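Local atomic coordinates of putative Glycerophosphoryl diester phosphodiesterase (Silicibacter pomeroyi, PDB entry 3L12), a protein that belongs to the glycerophosphoryl diester phosphodiesterase family, has a TIM-barrel fold and carries a bound magnesium ion. Residues V17-H23 / V290-D296; A72-D76 / L100-D106; A164-A168 / C196-A200; S236-A242 / E263-L269. All coordinates share one frame; numbering follows the deposited sequence. Where two conformers were deposited one is given.

Interaction 1 of 4, residues V17-H23 / V290-D296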
loop_
_atom_site.group_PDB
_atom_site.type_symbol
_atom_site.label_atom_id
_atom_site.label_comp_id
_atom_site.label_asym_id
_atom_site.label_seq_id
_atom_site.Cartn_x
_atom_site.Cartn_y
_atom_site.Cartn_z
ATOM N N VAL A 17 8.834 -2.043 -22.560
ATOM C CA VAL A 17 7.933 -1.401 -21.600
ATOM C C VAL A 17 6.453 -1.724 -21.781
ATOM O O VAL A 17 5.927 -1.691 -22.910
ATOM C CB VAL A 17 8.047 0.132 -21.744
ATOM C CG1 VAL A 17 6.955 0.884 -20.952
ATOM C CG2 VAL A 17 9.414 0.609 -21.281
ATOM N N VAL A 18 5.819 -2.108 -20.673
ATOM C CA VAL A 18 4.403 -2.218 -20.541
ATOM C C VAL A 18 4.029 -1.232 -19.420
ATOM O O VAL A 18 4.517 -1.317 -18.293
ATOM C CB VAL A 18 3.906 -3.639 -20.213
ATOM C CG1 VAL A 18 2.354 -3.618 -20.046
ATOM C CG2 VAL A 18 4.349 -4.580 -21.281
ATOM N N ARG A 19 3.141 -0.303 -19.738
ATOM C CA ARG A 19 2.736 0.700 -18.751
ATOM C C ARG A 19 1.843 0.069 -17.684
ATOM O O ARG A 19 1.122 -0.926 -17.969
ATOM C CB ARG A 19 1.995 1.879 -19.406
ATOM C CG ARG A 19 2.758 2.583 -20.507
ATOM C CD ARG A 19 4.072 3.159 -20.045
ATOM N NE ARG A 19 4.740 3.727 -21.222
ATOM C CZ ARG A 19 5.876 4.399 -21.187
ATOM N NH1 ARG A 19 6.500 4.603 -20.054
ATOM N NH2 ARG A 19 6.387 4.886 -22.310
ATOM N N VAL A 20 1.928 0.640 -16.482
ATOM C CA VAL A 20 1.137 0.181 -15.309
ATOM C C VAL A 20 0.229 1.336 -14.893
ATOM O O VAL A 20 0.687 2.410 -14.537
ATOM C CB VAL A 20 1.984 -0.316 -14.152
ATOM C CG1 VAL A 20 1.101 -0.762 -12.949
ATOM C CG2 VAL A 20 2.881 -1.526 -14.602
ATOM N N ILE A 21 -1.080 1.096 -15.009
ATOM C CA ILE A 21 -2.085 2.090 -14.665
ATOM C C ILE A 21 -2.801 1.619 -13.400
ATOM O O ILE A 21 -3.370 0.548 -13.365
ATOM C CB ILE A 21 -3.043 2.397 -15.792
ATOM C CG1 ILE A 21 -2.315 2.823 -17.092
ATOM C CG2 ILE A 21 -4.063 3.534 -15.369
ATOM C CD1 ILE A 21 -2.019 1.679 -18.052
ATOM N N GLY A 22 -2.768 2.478 -12.373
ATOM C CA GLY A 22 -3.366 2.190 -11.075
ATOM C C GLY A 22 -4.861 2.338 -11.096
ATOM O O GLY A 22 -5.363 3.463 -11.265
ATOM N N HIS A 23 -5.595 1.222 -11.011
ATOM C CA HIS A 23 -7.070 1.258 -11.110
ATOM C C HIS A 23 -7.693 1.900 -9.851
ATOM O O HIS A 23 -7.572 1.364 -8.725
ATOM C CB HIS A 23 -7.609 -0.145 -11.316
ATOM C CG HIS A 23 -9.045 -0.169 -11.701
ATOM N ND1 HIS A 23 -9.974 -0.933 -11.017
ATOM C CD2 HIS A 23 -9.722 0.487 -12.667
ATOM C CE1 HIS A 23 -11.164 -0.778 -11.606
ATOM N NE2 HIS A 23 -11.032 0.096 -12.588
ATOM N N VAL A 290 0.089 -5.564 -25.360
ATOM C CA VAL A 290 -0.662 -4.363 -25.010
ATOM C C VAL A 290 0.324 -3.302 -24.564
ATOM O O VAL A 290 1.436 -3.611 -24.032
ATOM C CB VAL A 290 -1.744 -4.625 -23.906
ATOM C CG1 VAL A 290 -2.803 -5.618 -24.391
ATOM C CG2 VAL A 290 -1.094 -5.094 -22.573
ATOM N N ASP A 291 -0.079 -2.060 -24.755
ATOM C CA ASP A 291 0.736 -0.928 -24.350
ATOM C C ASP A 291 0.743 -0.781 -22.838
ATOM O O ASP A 291 1.763 -0.358 -22.278
ATOM C CB ASP A 291 0.201 0.345 -24.956
ATOM C CG ASP A 291 0.352 0.357 -26.447
ATOM O OD1 ASP A 291 -0.601 -0.079 -27.134
ATOM O OD2 ASP A 291 1.422 0.735 -26.903
ATOM N N GLY A 292 -0.346 -1.156 -22.196
ATOM C CA GLY A 292 -0.445 -0.984 -20.745
ATOM C C GLY A 292 -1.529 -1.831 -20.128
ATOM O O GLY A 292 -2.416 -2.315 -20.825
ATOM N N ILE A 293 -1.386 -2.002 -18.810
ATOM C CA ILE A 293 -2.272 -2.786 -17.969
ATOM C C ILE A 293 -2.799 -1.980 -16.810
ATOM O O ILE A 293 -2.002 -1.372 -16.049
ATOM C CB ILE A 293 -1.502 -3.994 -17.397
ATOM C CG1 ILE A 293 -1.089 -4.913 -18.510
ATOM C CG2 ILE A 293 -2.352 -4.796 -16.403
ATOM C CD1 ILE A 293 -0.090 -6.029 -18.044
ATOM N N VAL A 294 -4.128 -1.870 -16.733
ATOM C CA VAL A 294 -4.823 -1.256 -15.643
ATOM C C VAL A 294 -5.062 -2.374 -14.645
ATOM O O VAL A 294 -5.671 -3.408 -14.956
ATOM C CB VAL A 294 -6.180 -0.645 -16.099
ATOM C CG1 VAL A 294 -6.914 0.004 -14.943
ATOM C CG2 VAL A 294 -5.937 0.364 -17.237
ATOM N N THR A 295 -4.622 -2.121 -13.413
ATOM C CA THR A 295 -4.629 -3.125 -12.345
ATOM C C THR A 295 -5.017 -2.555 -10.952
ATOM O O THR A 295 -4.660 -1.458 -10.577
ATOM C CB THR A 295 -3.254 -3.844 -12.256
ATOM O OG1 THR A 295 -3.322 -4.947 -11.305
ATOM C CG2 THR A 295 -2.115 -2.823 -11.888
ATOM N N ASP A 296 -5.713 -3.384 -10.166
ATOM C CA ASP A 296 -5.960 -3.112 -8.766
ATOM C C ASP A 296 -4.739 -3.370 -7.854
ATOM O O ASP A 296 -4.708 -2.930 -6.680
ATOM C CB ASP A 296 -7.127 -3.986 -8.254
ATOM C CG ASP A 296 -8.455 -3.637 -8.925
ATOM O OD1 ASP A 296 -8.746 -2.457 -9.023
ATOM O OD2 ASP A 296 -9.208 -4.551 -9.309
HETATM O O HOH W 1 3.991 -2.711 -24.602
#
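His23 and Asp296 meet at one end of this pairing: ND1 of His23 donates to OD1 of Asp296 at 2.8 Å. The carboxylate oxygen sits at the ring edge, in the ring plane, and is approached on its syn side, although ring and carboxylate planes are turned 51° apart. With CG of His23 anti to its own N (chi1 -168°), the imidazole runs alongside the Asp296 side chain, and its CD2 lies 3.6 Å from CG1 of Val294. Behind the ring, the backbones form a parallel ladder. Arg19 N donates to Asp291 O, and Ile21 N to Ile293 O at 2.8 Å; Ile293 N and Thr295 N return bonds to Arg19 O and Ile21 O, and His23 N reaches Thr295 O at 2.9 Å. Strands 19-23 and 292-295 are the first and last of the TIM barrel, so this ladder closes the ring of parallel strands. On one face CB of Ile21 packs 3.8 Å from CG2 of Val294; on the other, CG1 of Val20 meets CG2 of Thr295, and helix 298-307 covers Val20. Gly292, lacking a side chain, leaves its position on the Ile21 face to CD1 of Ile21. At the far end a water donates to both Val17 O and Val290 O, 2.8 Å from each. Farther out, Arg27 (salt bridge) and Asn277 (hydrogen bond) hold OD2 of Asp296, which would steady the carboxylate beside His23. NE2 of His23 hydrogen-bonds to an unidentified ligand, and the His23 side chain comes within about 4 Å of the magnesium ion at its nearest atoms.

Interaction 2 of 4, residues A72-D76 / L100-D106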
loop_
_atom_site.group_PDB
_atom_site.type_symbol
_atom_site.label_atom_id
_atom_site.label_comp_id
_atom_site.label_asym_id
_atom_site.label_seq_id
_atom_site.Cartn_x
_atom_site.Cartn_y
_atom_site.Cartn_z
ATOM N N ALA A 72 -21.588 -1.467 -0.044
ATOM C CA ALA A 72 -20.359 -2.183 0.369
ATOM C C ALA A 72 -19.165 -1.268 0.654
ATOM O O ALA A 72 -18.186 -1.720 1.257
ATOM C CB ALA A 72 -19.936 -3.225 -0.762
HETATM N N MSE A 73 -19.200 -0.004 0.240
HETATM C CA MSE A 73 -18.067 0.878 0.467
HETATM C C MSE A 73 -18.439 2.187 1.153
HETATM O O MSE A 73 -17.600 3.099 1.207
HETATM C CB MSE A 73 -17.309 1.203 -0.844
HETATM C CG MSE A 73 -18.011 2.175 -1.798
HETATM SE SE MSE A 73 -17.087 2.439 -3.530
HETATM C CE MSE A 73 -16.850 0.568 -3.807
ATOM N N THR A 74 -19.675 2.299 1.643
ATOM C CA THR A 74 -20.152 3.550 2.187
ATOM C C THR A 74 -20.784 3.456 3.539
ATOM O O THR A 74 -21.667 2.617 3.774
ATOM C CB THR A 74 -21.198 4.163 1.213
ATOM O OG1 THR A 74 -20.785 4.078 -0.171
ATOM C CG2 THR A 74 -21.459 5.619 1.522
ATOM N N ARG A 75 -20.300 4.312 4.442
ATOM C CA ARG A 75 -20.874 4.393 5.775
ATOM C C ARG A 75 -21.536 5.727 5.976
ATOM O O ARG A 75 -21.117 6.787 5.399
ATOM C CB ARG A 75 -19.829 4.197 6.854
ATOM C CG ARG A 75 -19.370 2.785 7.061
ATOM C CD ARG A 75 -18.054 2.665 7.811
ATOM N NE ARG A 75 -16.927 2.993 6.954
ATOM C CZ ARG A 75 -15.694 3.251 7.387
ATOM N NH1 ARG A 75 -15.407 3.345 8.674
ATOM N NH2 ARG A 75 -14.719 3.447 6.506
ATOM N N ASP A 76 -22.576 5.702 6.819
ATOM C CA ASP A 76 -23.326 6.873 7.193
ATOM C C ASP A 76 -22.575 7.804 8.162
ATOM O O ASP A 76 -21.441 7.560 8.531
ATOM C CB ASP A 76 -24.728 6.462 7.705
ATOM C CG ASP A 76 -24.719 5.688 9.035
ATOM O OD1 ASP A 76 -23.771 5.871 9.838
ATOM O OD2 ASP A 76 -25.718 4.967 9.309
ATOM N N LEU A 100 -20.638 11.331 4.111
ATOM C CA LEU A 100 -20.433 9.876 4.158
ATOM C C LEU A 100 -18.990 9.444 4.183
ATOM O O LEU A 100 -18.093 10.189 3.819
ATOM C CB LEU A 100 -21.156 9.229 2.990
ATOM C CG LEU A 100 -22.633 9.627 2.787
ATOM C CD1 LEU A 100 -23.171 9.070 1.460
ATOM C CD2 LEU A 100 -23.480 9.193 3.971
ATOM N N ASP A 101 -18.787 8.199 4.582
ATOM C CA ASP A 101 -17.416 7.671 4.695
ATOM C C ASP A 101 -17.142 6.566 3.677
ATOM O O ASP A 101 -17.810 5.526 3.673
ATOM C CB ASP A 101 -17.217 7.151 6.108
ATOM C CG ASP A 101 -15.752 7.020 6.526
ATOM O OD1 ASP A 101 -14.835 6.882 5.691
ATOM O OD2 ASP A 101 -15.492 7.080 7.768
ATOM N N VAL A 102 -16.119 6.779 2.836
ATOM C CA VAL A 102 -15.713 5.836 1.795
ATOM C C VAL A 102 -14.279 5.318 2.068
ATOM O O VAL A 102 -13.580 4.873 1.160
ATOM C CB VAL A 102 -15.926 6.437 0.401
ATOM C CG1 VAL A 102 -17.375 6.787 0.211
ATOM C CG2 VAL A 102 -14.960 7.670 0.171
ATOM N N GLY A 103 -13.878 5.305 3.333
ATOM C CA GLY A 103 -12.513 4.876 3.681
ATOM C C GLY A 103 -12.229 3.390 3.726
ATOM O O GLY A 103 -11.084 3.003 3.941
ATOM N N GLY A 104 -13.227 2.562 3.519
ATOM C CA GLY A 104 -12.991 1.136 3.537
ATOM C C GLY A 104 -14.142 0.418 2.940
ATOM O O GLY A 104 -15.118 1.009 2.487
ATOM N N LEU A 105 -13.988 -0.894 2.993
ATOM C CA LEU A 105 -14.982 -1.801 2.453
ATOM C C LEU A 105 -15.568 -2.682 3.575
ATOM O O LEU A 105 -14.899 -3.002 4.559
ATOM C CB LEU A 105 -14.351 -2.738 1.455
ATOM C CG LEU A 105 -13.843 -2.088 0.162
ATOM C CD1 LEU A 105 -13.164 -3.162 -0.768
ATOM C CD2 LEU A 105 -14.951 -1.357 -0.527
ATOM N N ASP A 106 -16.821 -3.069 3.384
ATOM C CA ASP A 106 -17.534 -4.011 4.254
ATOM C C ASP A 106 -17.099 -5.429 3.912
ATOM O O ASP A 106 -17.501 -6.019 2.882
ATOM C CB ASP A 106 -19.054 -3.835 4.066
ATOM C CG ASP A 106 -19.878 -4.659 5.031
ATOM O OD1 ASP A 106 -19.350 -5.607 5.699
ATOM O OD2 ASP A 106 -21.102 -4.397 5.060
HETATM O O HOH W 2 -16.322 3.090 4.021
#
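Arg75 and Asp101 run side by side, their guanidinium and carboxylate planes stacked only 18° from parallel. OD1 of Asp101 is 3.5 Å from NH2 of Arg75 but well out of the guanidinium plane, so this salt bridge works through charge, with no N-H aimed at the oxygen. The N-H groups are used elsewhere: NH2 donates to Leu121 O and NH1 to OG1 of Thr122. A bend at chi3 (-76°) brings the head round to the loop, where a water at its edge accepts from NH2 and also from Gly104 N. OD1 of Asp101 accepts from Gly103 N at 3.0 Å, an Asx turn, and the carboxylate takes further bonds from the backbone N of Gly123 and Ile124. Both segments are irregular, in the excursion after strand 61-63, which runs antiparallel to barrel strand 48-55; one antiparallel bridge joins them. In this hydrogen-bonded pair Arg75 N donates to Asp101 O, and Asp101 N to Arg75 O at 2.8 Å. Asp106 N donates to Ala72 O. Beside that bond CB of selenomethionine Met73 lies against CD2 of Leu105, while Tyr111 of helix 110-114 touches both side chains. Thr74 CG2 rests on CD1 of Leu100, the two side chains set at a slant.

Interaction 3 of 4, residues A164-A168 / C196-A200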
loop_
_atom_site.group_PDB
_atom_site.type_symbol
_atom_site.label_atom_id
_atom_site.label_comp_id
_atom_site.label_asym_id
_atom_site.label_seq_id
_atom_site.Cartn_x
_atom_site.Cartn_y
_atom_site.Cartn_z
ATOM N N ALA A 164 -23.427 17.661 -22.138
ATOM C CA ALA A 164 -22.409 18.622 -22.604
ATOM C C ALA A 164 -21.864 19.409 -21.409
ATOM O O ALA A 164 -20.678 19.767 -21.360
ATOM C CB ALA A 164 -22.983 19.605 -23.654
ATOM N N GLU A 165 -22.752 19.704 -20.457
ATOM C CA GLU A 165 -22.375 20.411 -19.237
ATOM C C GLU A 165 -21.392 19.582 -18.409
ATOM O O GLU A 165 -20.483 20.121 -17.793
ATOM C CB GLU A 165 -23.586 20.751 -18.399
ATOM C CG GLU A 165 -24.425 21.913 -18.963
ATOM C CD GLU A 165 -25.794 22.013 -18.305
ATOM O OE1 GLU A 165 -25.997 21.381 -17.253
ATOM O OE2 GLU A 165 -26.658 22.718 -18.852
HETATM N N MSE A 166 -21.593 18.275 -18.374
HETATM C CA MSE A 166 -20.659 17.382 -17.639
HETATM C C MSE A 166 -19.264 17.534 -18.217
HETATM O O MSE A 166 -18.286 17.759 -17.506
HETATM C CB MSE A 166 -21.098 15.935 -17.725
HETATM C CG MSE A 166 -19.994 14.971 -17.254
HETATM SE SE MSE A 166 -20.619 13.188 -16.992
HETATM C CE MSE A 166 -19.238 12.799 -15.807
ATOM N N VAL A 167 -19.181 17.405 -19.541
ATOM C CA VAL A 167 -17.913 17.524 -20.233
ATOM C C VAL A 167 -17.277 18.885 -19.941
ATOM O O VAL A 167 -16.108 18.962 -19.565
ATOM C CB VAL A 167 -18.066 17.253 -21.754
ATOM C CG1 VAL A 167 -16.740 17.619 -22.517
ATOM C CG2 VAL A 167 -18.422 15.808 -22.005
ATOM N N ALA A 168 -18.054 19.942 -20.002
ATOM C CA ALA A 168 -17.507 21.284 -19.780
ATOM C C ALA A 168 -16.981 21.474 -18.347
ATOM O O ALA A 168 -15.957 22.169 -18.126
ATOM C CB ALA A 168 -18.560 22.355 -20.120
ATOM N N CYS A 196 -16.447 15.239 -25.995
ATOM C CA CYS A 196 -15.130 15.645 -25.460
ATOM C C CYS A 196 -14.224 16.216 -26.563
ATOM O O CYS A 196 -13.533 17.204 -26.360
ATOM C CB CYS A 196 -14.419 14.463 -24.827
ATOM S SG CYS A 196 -15.195 13.837 -23.306
ATOM N N ARG A 197 -14.190 15.531 -27.694
ATOM C CA ARG A 197 -13.331 15.883 -28.802
ATOM C C ARG A 197 -13.734 17.232 -29.363
ATOM O O ARG A 197 -12.884 18.014 -29.755
ATOM C CB ARG A 197 -13.386 14.825 -29.902
ATOM C CG ARG A 197 -12.389 15.065 -31.004
ATOM C CD ARG A 197 -12.412 14.034 -32.104
ATOM N NE ARG A 197 -12.295 12.679 -31.552
ATOM C CZ ARG A 197 -13.297 11.811 -31.405
ATOM N NH1 ARG A 197 -14.537 12.096 -31.810
ATOM N NH2 ARG A 197 -13.056 10.610 -30.880
ATOM N N ARG A 198 -15.033 17.496 -29.417
ATOM C CA ARG A 198 -15.485 18.807 -29.881
ATOM C C ARG A 198 -15.154 19.916 -28.889
ATOM O O ARG A 198 -14.803 21.026 -29.316
ATOM C CB ARG A 198 -16.982 18.808 -30.230
ATOM C CG ARG A 198 -17.292 18.092 -31.514
ATOM C CD ARG A 198 -18.777 18.297 -31.877
ATOM N NE ARG A 198 -19.633 17.617 -30.920
ATOM C CZ ARG A 198 -19.972 16.329 -30.964
ATOM N NH1 ARG A 198 -19.516 15.530 -31.922
ATOM N NH2 ARG A 198 -20.749 15.829 -30.008
ATOM N N GLN A 199 -15.262 19.653 -27.592
ATOM C CA GLN A 199 -14.916 20.669 -26.603
ATOM C C GLN A 199 -13.408 20.787 -26.268
ATOM O O GLN A 199 -12.987 21.837 -25.783
ATOM C CB GLN A 199 -15.679 20.450 -25.290
ATOM C CG GLN A 199 -17.171 20.660 -25.365
ATOM C CD GLN A 199 -17.835 20.681 -24.006
ATOM O OE1 GLN A 199 -17.272 21.189 -23.021
ATOM N NE2 GLN A 199 -19.020 20.090 -23.930
ATOM N N ALA A 200 -12.629 19.744 -26.557
ATOM C CA ALA A 200 -11.208 19.682 -26.179
ATOM C C ALA A 200 -10.445 18.792 -27.154
ATOM O O ALA A 200 -9.990 17.722 -26.785
ATOM C CB ALA A 200 -11.092 19.163 -24.756
#
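This is a helix-to-helix contact on the outside of the TIM barrel, between helix 160-176 and the C-terminal end of helix 190-199, two neighbours in the layer that surrounds the strands. It is small and mixed: an apolar patch toward the barrel and one long glutamine reaching across. Val167 sits at the centre of the patch. Its CG2 lies 4.0 Å from SG of Cys196, and its CG1 rests 3.6 Å from CD of Gln199, whose side chain passes it obliquely. CG1, anti to the backbone N (chi1 171°), lies along the Gln199 amide, and CG2 is the branch slightly nearer the sulfur. Leu150 of strand 145-150 touches both Val167 and Cys196 and so backs the patch from the sheet, while Leu192 and Glu195 also pack on Val167. Gln199 is extended beyond CG, long enough to bring its amide to the turn Ala164-Ala168. There OE1 sits over Ala168, 3.4 Å from CB, and the other end of the amide donates to a backbone carbonyl. NE2 has a second partner in OE2 of Glu195, one turn back on its own helix, so NE2 makes two hydrogen bonds. Ala164 O accepts two bonds, from Ala168 N within the helix at 3.0 Å and from NE2 of Gln199 at 3.1 Å, the donors arriving from opposite faces of the carbonyl plane, with NE2's N-H nearly straight at 172°.

Interaction 4 of 4, residues S236-A242 / E263-L269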
loop_
_atom_site.group_PDB
_atom_site.type_symbol
_atom_site.label_atom_id
_atom_site.label_comp_id
_atom_site.label_asym_id
_atom_site.label_seq_id
_atom_site.Cartn_x
_atom_site.Cartn_y
_atom_site.Cartn_z
ATOM N N SER A 236 -14.627 -4.428 -36.660
ATOM C CA SER A 236 -13.997 -4.818 -35.395
ATOM C C SER A 236 -14.023 -3.663 -34.423
ATOM O O SER A 236 -14.209 -2.513 -34.805
ATOM C CB SER A 236 -12.554 -5.275 -35.597
ATOM O OG SER A 236 -11.698 -4.214 -35.997
ATOM N N LEU A 237 -13.834 -3.976 -33.147
ATOM C CA LEU A 237 -13.770 -2.934 -32.130
ATOM C C LEU A 237 -12.633 -1.935 -32.475
ATOM O O LEU A 237 -12.897 -0.738 -32.504
ATOM C CB LEU A 237 -13.700 -3.533 -30.705
ATOM C CG LEU A 237 -15.049 -3.997 -30.135
ATOM C CD1 LEU A 237 -14.954 -4.778 -28.819
ATOM C CD2 LEU A 237 -16.006 -2.793 -29.944
ATOM N N PRO A 238 -11.390 -2.410 -32.766
ATOM C CA PRO A 238 -10.340 -1.485 -33.151
ATOM C C PRO A 238 -10.703 -0.579 -34.315
ATOM O O PRO A 238 -10.397 0.620 -34.262
ATOM C CB PRO A 238 -9.187 -2.405 -33.581
ATOM C CG PRO A 238 -9.429 -3.675 -33.006
ATOM C CD PRO A 238 -10.839 -3.763 -32.536
ATOM N N GLN A 239 -11.342 -1.151 -35.353
ATOM C CA GLN A 239 -11.755 -0.365 -36.492
ATOM C C GLN A 239 -12.807 0.645 -36.053
ATOM O O GLN A 239 -12.731 1.790 -36.436
ATOM C CB GLN A 239 -12.274 -1.243 -37.647
ATOM C CG GLN A 239 -12.548 -0.446 -38.918
ATOM C CD GLN A 239 -11.316 0.327 -39.414
ATOM O OE1 GLN A 239 -11.213 1.546 -39.208
ATOM N NE2 GLN A 239 -10.356 -0.384 -39.994
ATOM N N ALA A 240 -13.777 0.226 -35.253
ATOM C CA ALA A 240 -14.836 1.113 -34.793
ATOM C C ALA A 240 -14.270 2.313 -34.024
ATOM O O ALA A 240 -14.729 3.451 -34.172
ATOM C CB ALA A 240 -15.828 0.343 -33.910
ATOM N N VAL A 241 -13.274 2.039 -33.178
ATOM C CA VAL A 241 -12.631 3.089 -32.381
ATOM C C VAL A 241 -11.796 4.035 -33.268
ATOM O O VAL A 241 -11.922 5.254 -33.141
ATOM C CB VAL A 241 -11.767 2.466 -31.250
ATOM C CG1 VAL A 241 -10.909 3.513 -30.587
ATOM C CG2 VAL A 241 -12.673 1.787 -30.243
ATOM N N ALA A 242 -10.983 3.491 -34.172
ATOM C CA ALA A 242 -10.202 4.334 -35.093
ATOM C C ALA A 242 -11.163 5.193 -35.920
ATOM O O ALA A 242 -10.961 6.408 -36.080
ATOM C CB ALA A 242 -9.311 3.489 -36.022
ATOM N N GLU A 263 -3.975 -5.687 -34.730
ATOM C CA GLU A 263 -4.897 -4.952 -35.618
ATOM C C GLU A 263 -5.036 -3.495 -35.150
ATOM O O GLU A 263 -4.999 -2.553 -35.955
ATOM C CB GLU A 263 -6.287 -5.591 -35.660
ATOM C CG GLU A 263 -7.236 -4.915 -36.662
ATOM C CD GLU A 263 -8.618 -5.500 -36.663
ATOM O OE1 GLU A 263 -8.851 -6.505 -35.958
ATOM O OE2 GLU A 263 -9.504 -4.933 -37.357
ATOM N N ALA A 264 -5.185 -3.329 -33.839
ATOM C CA ALA A 264 -5.286 -2.001 -33.234
ATOM C C ALA A 264 -3.984 -1.211 -33.449
ATOM O O ALA A 264 -4.038 -0.056 -33.790
ATOM C CB ALA A 264 -5.650 -2.110 -31.737
ATOM N N HIS A 265 -2.818 -1.813 -33.244
ATOM C CA HIS A 265 -1.545 -1.133 -33.482
ATOM C C HIS A 265 -1.347 -0.727 -34.943
ATOM O O HIS A 265 -0.826 0.355 -35.227
ATOM C CB HIS A 265 -0.366 -1.991 -33.064
ATOM C CG HIS A 265 -0.219 -2.061 -31.589
ATOM N ND1 HIS A 265 0.406 -3.106 -30.944
ATOM C CD2 HIS A 265 -0.692 -1.239 -30.617
ATOM C CE1 HIS A 265 0.385 -2.876 -29.641
ATOM N NE2 HIS A 265 -0.317 -1.780 -29.414
ATOM N N ASP A 266 -1.747 -1.609 -35.834
ATOM C CA ASP A 266 -1.740 -1.318 -37.267
ATOM C C ASP A 266 -2.604 -0.079 -37.599
ATOM O O ASP A 266 -2.282 0.668 -38.514
ATOM C CB ASP A 266 -2.284 -2.510 -38.049
ATOM C CG ASP A 266 -1.290 -3.668 -38.178
ATOM O OD1 ASP A 266 -0.040 -3.500 -38.034
ATOM O OD2 ASP A 266 -1.791 -4.782 -38.461
ATOM N N LEU A 267 -3.711 0.108 -36.878
ATOM C CA LEU A 267 -4.593 1.275 -37.055
ATOM C C LEU A 267 -4.067 2.514 -36.325
ATOM O O LEU A 267 -4.713 3.546 -36.343
ATOM C CB LEU A 267 -6.012 0.944 -36.595
ATOM C CG LEU A 267 -6.799 -0.050 -37.442
ATOM C CD1 LEU A 267 -8.009 -0.624 -36.736
ATOM C CD2 LEU A 267 -7.226 0.621 -38.783
ATOM N N GLY A 268 -2.917 2.401 -35.678
ATOM C CA GLY A 268 -2.296 3.506 -34.948
ATOM C C GLY A 268 -2.812 3.743 -33.527
ATOM O O GLY A 268 -2.557 4.802 -32.958
ATOM N N LEU A 269 -3.546 2.783 -32.971
ATOM C CA LEU A 269 -4.144 2.961 -31.627
ATOM C C LEU A 269 -3.234 2.438 -30.551
ATOM O O LEU A 269 -2.384 1.567 -30.804
ATOM C CB LEU A 269 -5.474 2.206 -31.538
ATOM C CG LEU A 269 -6.569 2.544 -32.527
ATOM C CD1 LEU A 269 -7.733 1.535 -32.539
ATOM C CD2 LEU A 269 -7.066 3.989 -32.281
#
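Pro238 and Leu267 form the middle of the contact: CB of Pro238 lies 3.8 Å from CD1 of Leu267. That methyl, Leu267 CD1, also touches the carbonyl C of Pro238 at 3.6 Å. On one flank CB of Ala264 packs against the proline CB at 4.0 Å. On another, CD1 of Leu269 comes within 3.3 Å of Pro238 O and spreads to CG1 of Val241 and CB of Ala242, while Ala242 CB also meets CB of Leu267. The helices 237-244 and 258-266 are adjacent members of the outer layer of the TIM barrel, and Trp249 of strand 248-251 touches Pro238, Val241 and Ala264. The second helix ends in a Schellman motif at Gly268, whose positive phi turns the chain so that Leu269 can fold back onto the first helix. Toward the rim, the side chain of Gln239 crosses that of Leu267 at about a right angle, with NE2 3.5 Å from CD2. At the polar edge OG of Ser236 donates to OE2 of Glu263 at 2.7 Å, coming from above the carboxylate plane, 47° out of it. Glu263 is fully extended (chi1 -175°, chi2 -177°) to reach that far. The same OG accepts from Gln239 N at 3.2 Å, the capping bond of helix 237-244.

Interaction 1 closes the barrel, and the other three lie in the chain between its two strands, away from the ring of strands itself. Interaction 1 lies beside the magnesium site: the His23 side chain is about 4 Å from the ion bound by Glu50, Asp52 and Glu149. Interaction 2 is a loop excursion with the Met73 side chain about 11 Å from the magnesium ion; its nearest atoms to interaction 1 are about 9 Å away. Interactions 3 and 4 belong to the outer helix layer, their centres 24 Å apart and nearest atoms about 6 Å apart. Interaction 4 joins interaction 1 through a probable hydrogen bond, His265 NE2 to Asp291 OD1, 2.9 Å.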